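Local coordinates for probable glutamine-binding lipoprotein GlnH (GLNBP) (PDB 6H20) that probably serves as an extracellular solute-binding lipoprotein that captures aspartate and related amino acids, here asparagine, for transport and for signalling to protein kinase G, at residues 35-38 against 39-43; 88-92 against 93-97; 127-130 against 131-135. All coordinates share one frame; numbering follows the deposited sequence.

Contact 1: residues 35-38 against 39-43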
ATOM      1  N   ALA A  35      17.848  12.814  16.887  1.00 17.51           N
ATOM      2  CA  ALA A  35      19.037  12.241  17.513  1.00 17.71           C
ATOM      3  C   ALA A  35      18.785  11.795  18.946  1.00 17.72           C
ATOM      4  O   ALA A  35      19.411  10.830  19.400  1.00 20.39           O
ATOM      5  CB  ALA A  35      20.173  13.261  17.502  1.00 20.64           C
ATOM      6  N   THR A  36      17.912  12.485  19.683  1.00 17.84           N
ATOM      7  CA  THR A  36      17.682  12.172  21.088  1.00 19.05           C
ATOM      8  C   THR A  36      16.283  11.614  21.321  1.00 23.00           C
ATOM      9  O   THR A  36      15.319  11.954  20.619  1.00 20.40           O
ATOM     10  CB  THR A  36      17.903  13.396  21.980  1.00 21.17           C
ATOM     11  OG1 THR A  36      16.756  14.255  21.922  1.00 20.83           O
ATOM     12  CG2 THR A  36      19.131  14.166  21.548  1.00 19.42           C
ATOM     13  N   LYS A  37      16.182  10.733  22.319  1.00 19.31           N
ATOM     14  CA  LYS A  37      14.878  10.183  22.675  1.00 22.02           C
ATOM     15  C   LYS A  37      13.918  11.287  23.101  1.00 21.89           C
ATOM     16  O   LYS A  37      12.727  11.249  22.761  1.00 22.33           O
ATOM     17  CB  LYS A  37      15.046   9.134  23.776  1.00 25.17           C
ATOM     18  CG  LYS A  37      13.741   8.470  24.224  1.00 28.21           C
ATOM     19  CD  LYS A  37      14.009   7.424  25.296  1.00 31.59           C
ATOM     20  CE  LYS A  37      12.750   6.650  25.644  1.00 33.55           C
ATOM     21  NZ  LYS A  37      11.663   7.588  25.998  1.00 39.21           N
ATOM     22  N   ALA A  38      14.420  12.300  23.812  1.00 25.74           N
ATOM     23  CA  ALA A  38      13.546  13.366  24.297  1.00 21.11           C
ATOM     24  C   ALA A  38      12.924  14.153  23.148  1.00 23.23           C
ATOM     25  O   ALA A  38      11.732  14.490  23.196  1.00 25.59           O
ATOM     26  CB  ALA A  38      14.302  14.283  25.259  1.00 24.93           C
ATOM     27  N   GLU A  39      13.714  14.462  22.113  1.00 23.30           N
ATOM     28  CA  GLU A  39      13.184  15.117  20.916  1.00 20.10           C
ATOM     29  C   GLU A  39      12.065  14.288  20.292  1.00 21.23           C
ATOM     30  O   GLU A  39      11.014  14.821  19.908  1.00 24.46           O
ATOM     31  CB  GLU A  39      14.310  15.314  19.883  1.00 22.42           C
ATOM     32  CG  GLU A  39      15.289  16.466  20.159  1.00 25.01           C
ATOM     33  CD  GLU A  39      16.600  16.361  19.365  1.00 27.83           C
ATOM     34  OE1 GLU A  39      16.960  15.263  18.886  1.00 22.17           O
ATOM     35  OE2 GLU A  39      17.318  17.387  19.251  1.00 33.23           O
ATOM     36  N   ALA A  40      12.280  12.975  20.173  1.00 18.57           N
ATOM     37  CA  ALA A  40      11.272  12.111  19.565  1.00 20.45           C
ATOM     38  C   ALA A  40      10.005  12.080  20.405  1.00 19.94           C
ATOM     39  O   ALA A  40       8.890  12.216  19.878  1.00 20.33           O
ATOM     40  CB  ALA A  40      11.851  10.708  19.382  1.00 17.09           C
ATOM     41  N   ASP A  41      10.154  11.948  21.725  1.00 23.88           N
ATOM     42  CA  ASP A  41       8.971  11.901  22.578  1.00 26.60           C
ATOM     43  C   ASP A  41       8.187  13.202  22.507  1.00 25.99           C
ATOM     44  O   ASP A  41       6.949  13.192  22.552  1.00 25.47           O
ATOM     45  CB  ASP A  41       9.360  11.571  24.015  1.00 29.01           C
ATOM     46  CG  ASP A  41       9.767  10.128  24.186  1.00 30.43           C
ATOM     47  OD1 ASP A  41       9.264   9.260  23.428  1.00 35.81           O
ATOM     48  OD2 ASP A  41      10.592   9.859  25.085  1.00 35.08           O
ATOM     49  N   ALA A  42       8.880  14.335  22.374  1.00 25.35           N
ATOM     50  CA  ALA A  42       8.162  15.604  22.279  1.00 25.13           C
ATOM     51  C   ALA A  42       7.349  15.683  20.992  1.00 28.41           C
ATOM     52  O   ALA A  42       6.262  16.277  20.969  1.00 28.78           O
ATOM     53  CB  ALA A  42       9.141  16.777  22.377  1.00 24.30           C
ATOM     54  N   ALA A  43       7.852  15.074  19.916  1.00 23.69           N
ATOM     55  CA  ALA A  43       7.189  15.163  18.617  1.00 23.68           C
ATOM     56  C   ALA A  43       5.884  14.383  18.560  1.00 25.75           C
ATOM     57  O   ALA A  43       5.075  14.621  17.651  1.00 27.07           O
ATOM     58  CB  ALA A  43       8.132  14.665  17.521  1.00 23.74           C
TER
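The carboxylate of E39 reaches back past the start of its own helix and takes the backbone N-H of T36. The bond from T36 N to E39 OE1 is 3.0 Å and meets the oxygen from above the carboxylate plane. A35 N adds a weak second bond to the same oxygen. In return, the side chain of T36 accepts from the E39 amide: E39 N lies 3.1 Å from T36 OG1, and the bond is straight at 164°. T36 OG1 sits between its backbone N and carbonyl carbon (chi1 79°), which turns it into the helix end. The two side chains cross at about a right angle, with E39 CG against T36 OG1.

K37, the next residue, reaches D41 one turn on. K37 CG is anti to the backbone N (chi1 -179°). The chain runs out straight and bends only at its last torsion, which brings K37 NZ to 2.7 Å from D41 OD2. This salt bridge uses the syn lone pair of the carboxylate oxygen. Backbone bonds from A40 to T36, D41 to K37 and A42 to A38 continue the helix. The reciprocal T36–E39 pair is a capping box, with T36 as N-cap of helix 37-43.

Contact 2: residues 88-92 against 93-97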
ATOM      1  N   ASP A  88       6.661   2.430  19.813  1.00 19.15           N
ATOM      2  CA  ASP A  88       7.629   3.488  20.095  1.00 17.51           C
ATOM      3  C   ASP A  88       6.986   4.652  20.849  1.00 18.74           C
ATOM      4  O   ASP A  88       7.661   5.315  21.651  1.00 20.31           O
ATOM      5  CB  ASP A  88       8.260   3.990  18.796  1.00 18.57           C
ATOM      6  CG  ASP A  88       9.352   3.070  18.268  1.00 23.66           C
ATOM      7  OD1 ASP A  88       9.549   1.981  18.829  1.00 24.60           O
ATOM      8  OD2 ASP A  88      10.012   3.465  17.290  1.00 28.45           O
ATOM      9  N   ILE A  89       5.699   4.921  20.619  1.00 19.07           N
ATOM     10  CA  ILE A  89       5.039   6.031  21.306  1.00 18.27           C
ATOM     11  C   ILE A  89       4.666   5.641  22.726  1.00 22.56           C
ATOM     12  O   ILE A  89       4.921   6.391  23.681  1.00 26.38           O
ATOM     13  CB  ILE A  89       3.806   6.522  20.519  1.00 19.82           C
ATOM     14  CG1 ILE A  89       4.210   7.018  19.129  1.00 20.91           C
ATOM     15  CG2 ILE A  89       3.061   7.615  21.299  1.00 22.07           C
ATOM     16  CD1 ILE A  89       3.032   7.358  18.214  1.00 21.42           C
ATOM     17  N   PHE A  90       4.051   4.473  22.888  1.00 24.03           N
ATOM     18  CA  PHE A  90       3.391   4.095  24.127  1.00 24.53           C
ATOM     19  C   PHE A  90       4.116   3.028  24.928  1.00 29.64           C
ATOM     20  O   PHE A  90       3.766   2.821  26.098  1.00 36.00           O
ATOM     21  CB  PHE A  90       1.972   3.594  23.827  1.00 26.42           C
ATOM     22  CG  PHE A  90       1.070   4.652  23.278  1.00 24.45           C
ATOM     23  CD1 PHE A  90       0.480   5.578  24.123  1.00 24.61           C
ATOM     24  CD2 PHE A  90       0.824   4.739  21.922  1.00 23.51           C
ATOM     25  CE1 PHE A  90      -0.349   6.559  23.626  1.00 27.97           C
ATOM     26  CE2 PHE A  90      -0.016   5.726  21.420  1.00 23.25           C
ATOM     27  CZ  PHE A  90      -0.596   6.640  22.279  1.00 22.70           C
ATOM     28  N   GLY A  91       5.093   2.342  24.346  1.00 27.09           N
ATOM     29  CA  GLY A  91       5.782   1.259  25.005  1.00 30.16           C
ATOM     30  C   GLY A  91       5.259  -0.116  24.648  1.00 29.98           C
ATOM     31  O   GLY A  91       6.009  -1.094  24.751  1.00 35.71           O
ATOM     32  N   VAL A  92       3.995  -0.209  24.242  1.00 30.79           N
ATOM     33  CA  VAL A  92       3.410  -1.449  23.722  1.00 34.04           C
ATOM     34  C   VAL A  92       2.587  -1.124  22.489  1.00 34.04           C
ATOM     35  O   VAL A  92       2.098   0.002  22.321  1.00 35.12           O
ATOM     36  CB  VAL A  92       2.516  -2.146  24.773  1.00 34.68           C
ATOM     37  CG1 VAL A  92       3.324  -2.510  26.010  1.00 35.63           C
ATOM     38  CG2 VAL A  92       1.341  -1.258  25.149  1.00 37.57           C
ATOM     39  N   PRO A  93       2.421  -2.102  21.591  1.00 34.18           N
ATOM     40  CA  PRO A  93       1.762  -1.812  20.308  1.00 31.60           C
ATOM     41  C   PRO A  93       0.239  -1.707  20.342  1.00 32.85           C
ATOM     42  O   PRO A  93      -0.347  -1.332  19.317  1.00 35.29           O
ATOM     43  CB  PRO A  93       2.211  -2.975  19.406  1.00 32.29           C
ATOM     44  CG  PRO A  93       2.588  -4.070  20.336  1.00 33.86           C
ATOM     45  CD  PRO A  93       3.090  -3.418  21.592  1.00 32.64           C
ATOM     46  N   SER A  94      -0.429  -1.995  21.460  1.00 34.51           N
ATOM     47  CA  SER A  94      -1.880  -2.173  21.419  1.00 37.33           C
ATOM     48  C   SER A  94      -2.685  -0.876  21.488  1.00 39.38           C
ATOM     49  O   SER A  94      -3.919  -0.940  21.460  1.00 45.60           O
ATOM     50  CB  SER A  94      -2.342  -3.135  22.517  1.00 40.68           C
ATOM     51  OG  SER A  94      -1.883  -2.706  23.784  1.00 45.91           O
ATOM     52  N   HIS A  95      -2.043   0.291  21.561  1.00 30.76           N
ATOM     53  CA  HIS A  95      -2.768   1.561  21.667  1.00 27.41           C
ATOM     54  C   HIS A  95      -2.987   2.167  20.279  1.00 29.03           C
ATOM     55  O   HIS A  95      -2.411   3.197  19.910  1.00 25.35           O
ATOM     56  CB  HIS A  95      -2.025   2.522  22.584  1.00 32.23           C
ATOM     57  CG  HIS A  95      -1.962   2.066  24.005  1.00 35.57           C
ATOM     58  ND1 HIS A  95      -0.877   1.390  24.521  1.00 38.83           N
ATOM     59  CD2 HIS A  95      -2.849   2.185  25.019  1.00 36.92           C
ATOM     60  CE1 HIS A  95      -1.101   1.114  25.794  1.00 37.35           C
ATOM     61  NE2 HIS A  95      -2.291   1.584  26.119  1.00 40.61           N
ATOM     62  N   VAL A  96      -3.861   1.511  19.515  1.00 25.24           N
ATOM     63  CA  VAL A  96      -4.162   1.893  18.142  1.00 21.81           C
ATOM     64  C   VAL A  96      -5.672   1.886  17.940  1.00 26.57           C
ATOM     65  O   VAL A  96      -6.363   0.957  18.379  1.00 31.05           O
ATOM     66  CB  VAL A  96      -3.494   0.924  17.140  1.00 23.49           C
ATOM     67  CG1 VAL A  96      -3.934   1.228  15.732  1.00 26.03           C
ATOM     68  CG2 VAL A  96      -1.975   1.003  17.238  1.00 21.78           C
ATOM     69  N   GLU A  97      -6.179   2.915  17.262  1.00 21.80           N
ATOM     70  CA  GLU A  97      -7.539   2.948  16.745  1.00 21.64           C
ATOM     71  C   GLU A  97      -7.462   3.114  15.232  1.00 23.77           C
ATOM     72  O   GLU A  97      -6.629   3.874  14.724  1.00 23.81           O
ATOM     73  CB  GLU A  97      -8.305   4.124  17.371  1.00 22.60           C
ATOM     74  CG  GLU A  97      -9.684   4.386  16.755  1.00 27.02           C
ATOM     75  CD  GLU A  97     -10.400   5.565  17.397  1.00 29.76           C
ATOM     76  OE1 GLU A  97      -9.719   6.402  18.019  1.00 30.44           O
ATOM     77  OE2 GLU A  97     -11.645   5.651  17.292  1.00 31.16           O
TER
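F90 and H95 meet where helix 77-90 ends and the chain turns toward strand 96-100. F90 is the last residue of the helix. Its CG is anti to the carbonyl carbon, which places one face of the ring against H95 CB. H95 CB lies over this face, 3.9 Å from the ring centroid and 19° off the normal. This is a CH-pi contact. The H95 ring itself is set obliquely to the F90 ring. Their centroids are 5.0 Å apart and their planes are 34° from parallel. H95 ND1 also comes to 3.7 Å from F90 CB. I89 CG2 lies over the other face of F90, so the ring is held between a helix neighbour and the histidine. I47 and R48 of helix 45-50 also pack on F90.

G91 follows with a positive phi of 97°, a backbone shape that suits glycine and takes the chain out of the helix. The whole segment is a helix-to-strand connection of the alpha/beta kind found in periplasmic-type binding proteins. Helix 77-90 leads into strand 96-100, which runs parallel to strand 53-57. H95 is the centre of an inverse gamma turn just before that strand, and its backbone is already bonded to L53.

V92 comes next. Its CG2 branch approaches the edge of the imidazole near the ring plane, 3.5 Å from H95 CE1. The valine and F90 therefore both touch the histidine ring. V92 CG2 also lies 3.8 Å from S94 OG. V92 CB and P93 CD are 3.5 Å apart, close because the proline ring closes on the nitrogen that is bonded to V92. P93 in turn rests on R87 of the helix.

Contact 3: residues 127-130 against 131-135. With ASN (asparagine), chain B.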
ATOM      1  N   GLU A 127       3.720  13.186  -7.172  1.00 26.30           N
ATOM      2  CA  GLU A 127       2.419  13.845  -7.121  1.00 27.63           C
ATOM      3  C   GLU A 127       1.829  13.793  -5.717  1.00 25.14           C
ATOM      4  O   GLU A 127       1.282  14.788  -5.228  1.00 27.01           O
ATOM      5  CB  GLU A 127       1.459  13.220  -8.135  1.00 29.65           C
ATOM      6  CG  GLU A 127       1.639  13.733  -9.554  1.00 39.11           C
ATOM      7  CD  GLU A 127       1.606  15.251  -9.645  1.00 47.66           C
ATOM      8  OE1 GLU A 127       2.647  15.850  -9.988  1.00 51.61           O
ATOM      9  OE2 GLU A 127       0.540  15.846  -9.373  1.00 50.25           O
ATOM     10  N   ARG A 128       1.948  12.646  -5.038  1.00 21.48           N
ATOM     11  CA  ARG A 128       1.416  12.570  -3.681  1.00 19.14           C
ATOM     12  C   ARG A 128       2.219  13.426  -2.717  1.00 22.02           C
ATOM     13  O   ARG A 128       1.661  13.968  -1.758  1.00 23.63           O
ATOM     14  CB  ARG A 128       1.356  11.116  -3.205  1.00 17.93           C
ATOM     15  CG  ARG A 128       0.268  10.322  -3.893  1.00 18.01           C
ATOM     16  CD  ARG A 128       0.402   8.839  -3.600  1.00 16.99           C
ATOM     17  NE  ARG A 128      -0.666   8.105  -4.280  1.00 17.34           N
ATOM     18  CZ  ARG A 128      -0.807   6.784  -4.222  1.00 15.54           C
ATOM     19  NH1 ARG A 128       0.045   6.059  -3.506  1.00 17.14           N
ATOM     20  NH2 ARG A 128      -1.816   6.193  -4.859  1.00 18.02           N
ATOM     21  N   ARG A 129       3.520  13.573  -2.963  1.00 22.07           N
ATOM     22  CA  ARG A 129       4.353  14.386  -2.087  1.00 21.68           C
ATOM     23  C   ARG A 129       4.024  15.871  -2.160  1.00 28.17           C
ATOM     24  O   ARG A 129       4.437  16.623  -1.266  1.00 28.92           O
ATOM     25  CB  ARG A 129       5.823  14.136  -2.393  1.00 22.80           C
ATOM     26  CG  ARG A 129       6.390  13.013  -1.556  1.00 23.39           C
ATOM     27  CD  ARG A 129       7.897  13.124  -1.427  1.00 27.04           C
ATOM     28  NE  ARG A 129       8.462  12.242  -0.405  1.00 28.65           N
ATOM     29  CZ  ARG A 129       8.458  12.499   0.903  1.00 25.15           C
ATOM     30  NH1 ARG A 129       7.899  13.610   1.368  1.00 27.06           N
ATOM     31  NH2 ARG A 129       9.019  11.645   1.749  1.00 25.71           N
ATOM     32  N   LYS A 130       3.308  16.313  -3.196  1.00 26.86           N
ATOM     33  CA  LYS A 130       2.808  17.685  -3.218  1.00 26.68           C
ATOM     34  C   LYS A 130       1.720  17.901  -2.175  1.00 30.76           C
ATOM     35  O   LYS A 130       1.444  19.050  -1.804  1.00 33.38           O
ATOM     36  CB  LYS A 130       2.223  18.007  -4.595  1.00 32.09           C
ATOM     37  CG  LYS A 130       3.230  18.048  -5.734  1.00 34.73           C
ATOM     38  CD  LYS A 130       2.530  18.266  -7.069  1.00 37.47           C
ATOM     39  CE  LYS A 130       3.520  18.227  -8.217  1.00 41.02           C
ATOM     40  NZ  LYS A 130       3.482  19.457  -9.048  1.00 44.93           N
ATOM     41  N   LEU A 131       1.094  16.823  -1.704  1.00 24.33           N
ATOM     42  CA  LEU A 131      -0.078  16.888  -0.843  1.00 27.67           C
ATOM     43  C   LEU A 131       0.126  16.314   0.551  1.00 27.22           C
ATOM     44  O   LEU A 131      -0.525  16.781   1.488  1.00 26.18           O
ATOM     45  CB  LEU A 131      -1.259  16.155  -1.501  1.00 29.31           C
ATOM     46  CG  LEU A 131      -1.589  16.604  -2.919  1.00 29.00           C
ATOM     47  CD1 LEU A 131      -2.659  15.705  -3.519  1.00 30.14           C
ATOM     48  CD2 LEU A 131      -2.041  18.059  -2.909  1.00 33.21           C
ATOM     49  N   VAL A 132       0.973  15.293   0.714  1.00 22.95           N
ATOM     50  CA  VAL A 132       1.209  14.670   2.008  1.00 19.29           C
ATOM     51  C   VAL A 132       2.698  14.390   2.158  1.00 21.34           C
ATOM     52  O   VAL A 132       3.461  14.429   1.192  1.00 21.48           O
ATOM     53  CB  VAL A 132       0.418  13.354   2.184  1.00 22.48           C
ATOM     54  CG1 VAL A 132      -1.077  13.598   2.012  1.00 24.73           C
ATOM     55  CG2 VAL A 132       0.904  12.291   1.191  1.00 22.59           C
ATOM     56  N   ASN A 133       3.104  14.084   3.384  1.00 20.59           N
ATOM     57  CA  ASN A 133       4.463  13.639   3.643  1.00 17.23           C
ATOM     58  C   ASN A 133       4.519  12.114   3.727  1.00 18.16           C
ATOM     59  O   ASN A 133       3.502  11.433   3.840  1.00 19.24           O
ATOM     60  CB  ASN A 133       4.999  14.267   4.927  1.00 20.14           C
ATOM     61  CG  ASN A 133       6.367  14.832   4.735  1.00 26.75           C
ATOM     62  OD1 ASN A 133       7.244  14.145   4.220  1.00 26.65           O
ATOM     63  ND2 ASN A 133       6.557  16.093   5.102  1.00 28.66           N
ATOM     64  N   PHE A 134       5.739  11.581   3.689  1.00 18.15           N
ATOM     65  CA  PHE A 134       5.940  10.141   3.789  1.00 16.19           C
ATOM     66  C   PHE A 134       7.190   9.851   4.604  1.00 16.84           C
ATOM     67  O   PHE A 134       8.171  10.600   4.561  1.00 18.39           O
ATOM     68  CB  PHE A 134       6.167   9.476   2.424  1.00 18.27           C
ATOM     69  CG  PHE A 134       4.951   9.452   1.535  1.00 15.60           C
ATOM     70  CD1 PHE A 134       3.972   8.472   1.692  1.00 17.31           C
ATOM     71  CD2 PHE A 134       4.808  10.379   0.520  1.00 17.55           C
ATOM     72  CE1 PHE A 134       2.858   8.434   0.855  1.00 16.08           C
ATOM     73  CE2 PHE A 134       3.697  10.359  -0.317  1.00 20.87           C
ATOM     74  CZ  PHE A 134       2.722   9.374  -0.154  1.00 17.55           C
ATOM     75  N   SER A 135       7.151   8.730   5.316  1.00 15.49           N
ATOM     76  CA  SER A 135       8.337   8.111   5.885  1.00 16.16           C
ATOM     77  C   SER A 135       9.241   7.580   4.777  1.00 18.36           C
ATOM     78  O   SER A 135       8.907   7.603   3.588  1.00 16.29           O
ATOM     79  CB  SER A 135       7.942   6.909   6.743  1.00 15.18           C
ATOM     80  OG  SER A 135       7.461   5.842   5.927  1.00 15.13           O
TER
HETATM   81  N   ASN B 401       0.399   0.766  -3.831  1.00 15.01           N
HETATM   82  CA  ASN B 401      -0.592   1.225  -4.804  1.00 14.26           C
HETATM   83  C   ASN B 401      -0.973   2.661  -4.495  1.00 15.65           C
HETATM   84  O   ASN B 401      -1.963   3.181  -5.044  1.00 14.72           O
HETATM   85  CB  ASN B 401      -1.827   0.321  -4.792  1.00 15.45           C
HETATM   86  CG  ASN B 401      -2.617   0.428  -3.511  1.00 16.10           C
HETATM   87  OD1 ASN B 401      -2.138   0.914  -2.491  1.00 17.19           O
HETATM   88  ND2 ASN B 401      -3.858   0.001  -3.572  1.00 15.55           N
HETATM   89  OXT ASN B 401      -0.274   3.301  -3.680  1.00 15.29           O
HETATM   90  O   HOH W   1       9.905   8.950   1.351  1.00 30.95           O
HETATM   91  O   HOH W   2       9.894  13.698   3.923  1.00 44.70           O
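R128 grips the carboxylate of the bound asparagine with both terminal nitrogens of its guanidinium. R128 NH1 donates to ligand OXT at 2.8 Å, and R128 NH2 donates to ligand O at 3.0 Å. Both bonds are nearly straight at 170°. The ligand carboxyl carbon lies in the guanidinium plane, so the two groups meet edge on. The side chain is extended from CG to NE and carries the charge well away from its helix. R106 also binds the ligand, and S123 O takes a further bond from R128 NH1.

R129 leaves the helix at about a right angle to R128. Its NH1 donates to N133 OD1 at 3.0 Å, in the guanidinium plane but above the plane of the amide. The two planes are perpendicular. The same oxygen accepts from F134 N, on a lone pair in the carbonyl plane. R129 NH2 makes a weak bond to F134 O, and water 1 links R129 NH2 to S135 O. R129 NE is bonded to P27 O. In the backbone, R128 O accepts from both L131 N and V132 N, which closes the turn into strand 132-134.

One edge of the F134 ring packs against the inner parts of both arginine side chains. R128 CB is 3.8 Å from F134 CZ, and R129 CG is 3.7 Å from F134 CD2. The guanidinium of R129 has F134 CD2 over one face.

The chemistry divides the work of the two arginines. R128 probably neutralises the ligand's alpha-carboxylate, while R129 ties the helix end to the strand and, through P27, to the N-terminal region.

Overall arrangement
The contacts follow one another along the chain in the order 1, 2, 3, and none touches another. Contacts 1 and 2 lie on the same side of the chain's centre, with centres about 16 Å apart and nearest atoms about 5 Å apart. Helix 45-50, which follows contact 1, packs on F90 of contact 2. Contact 3 is about 23 Å from contact 1 and about 25 Å from contact 2, centre to centre. Contacts 2 and 3 reach the same mixed sheet, through strands 96-100 and 132-134. Contact 3 alone holds a ligand residue; the other two shape surface helix ends away from the amino acid site.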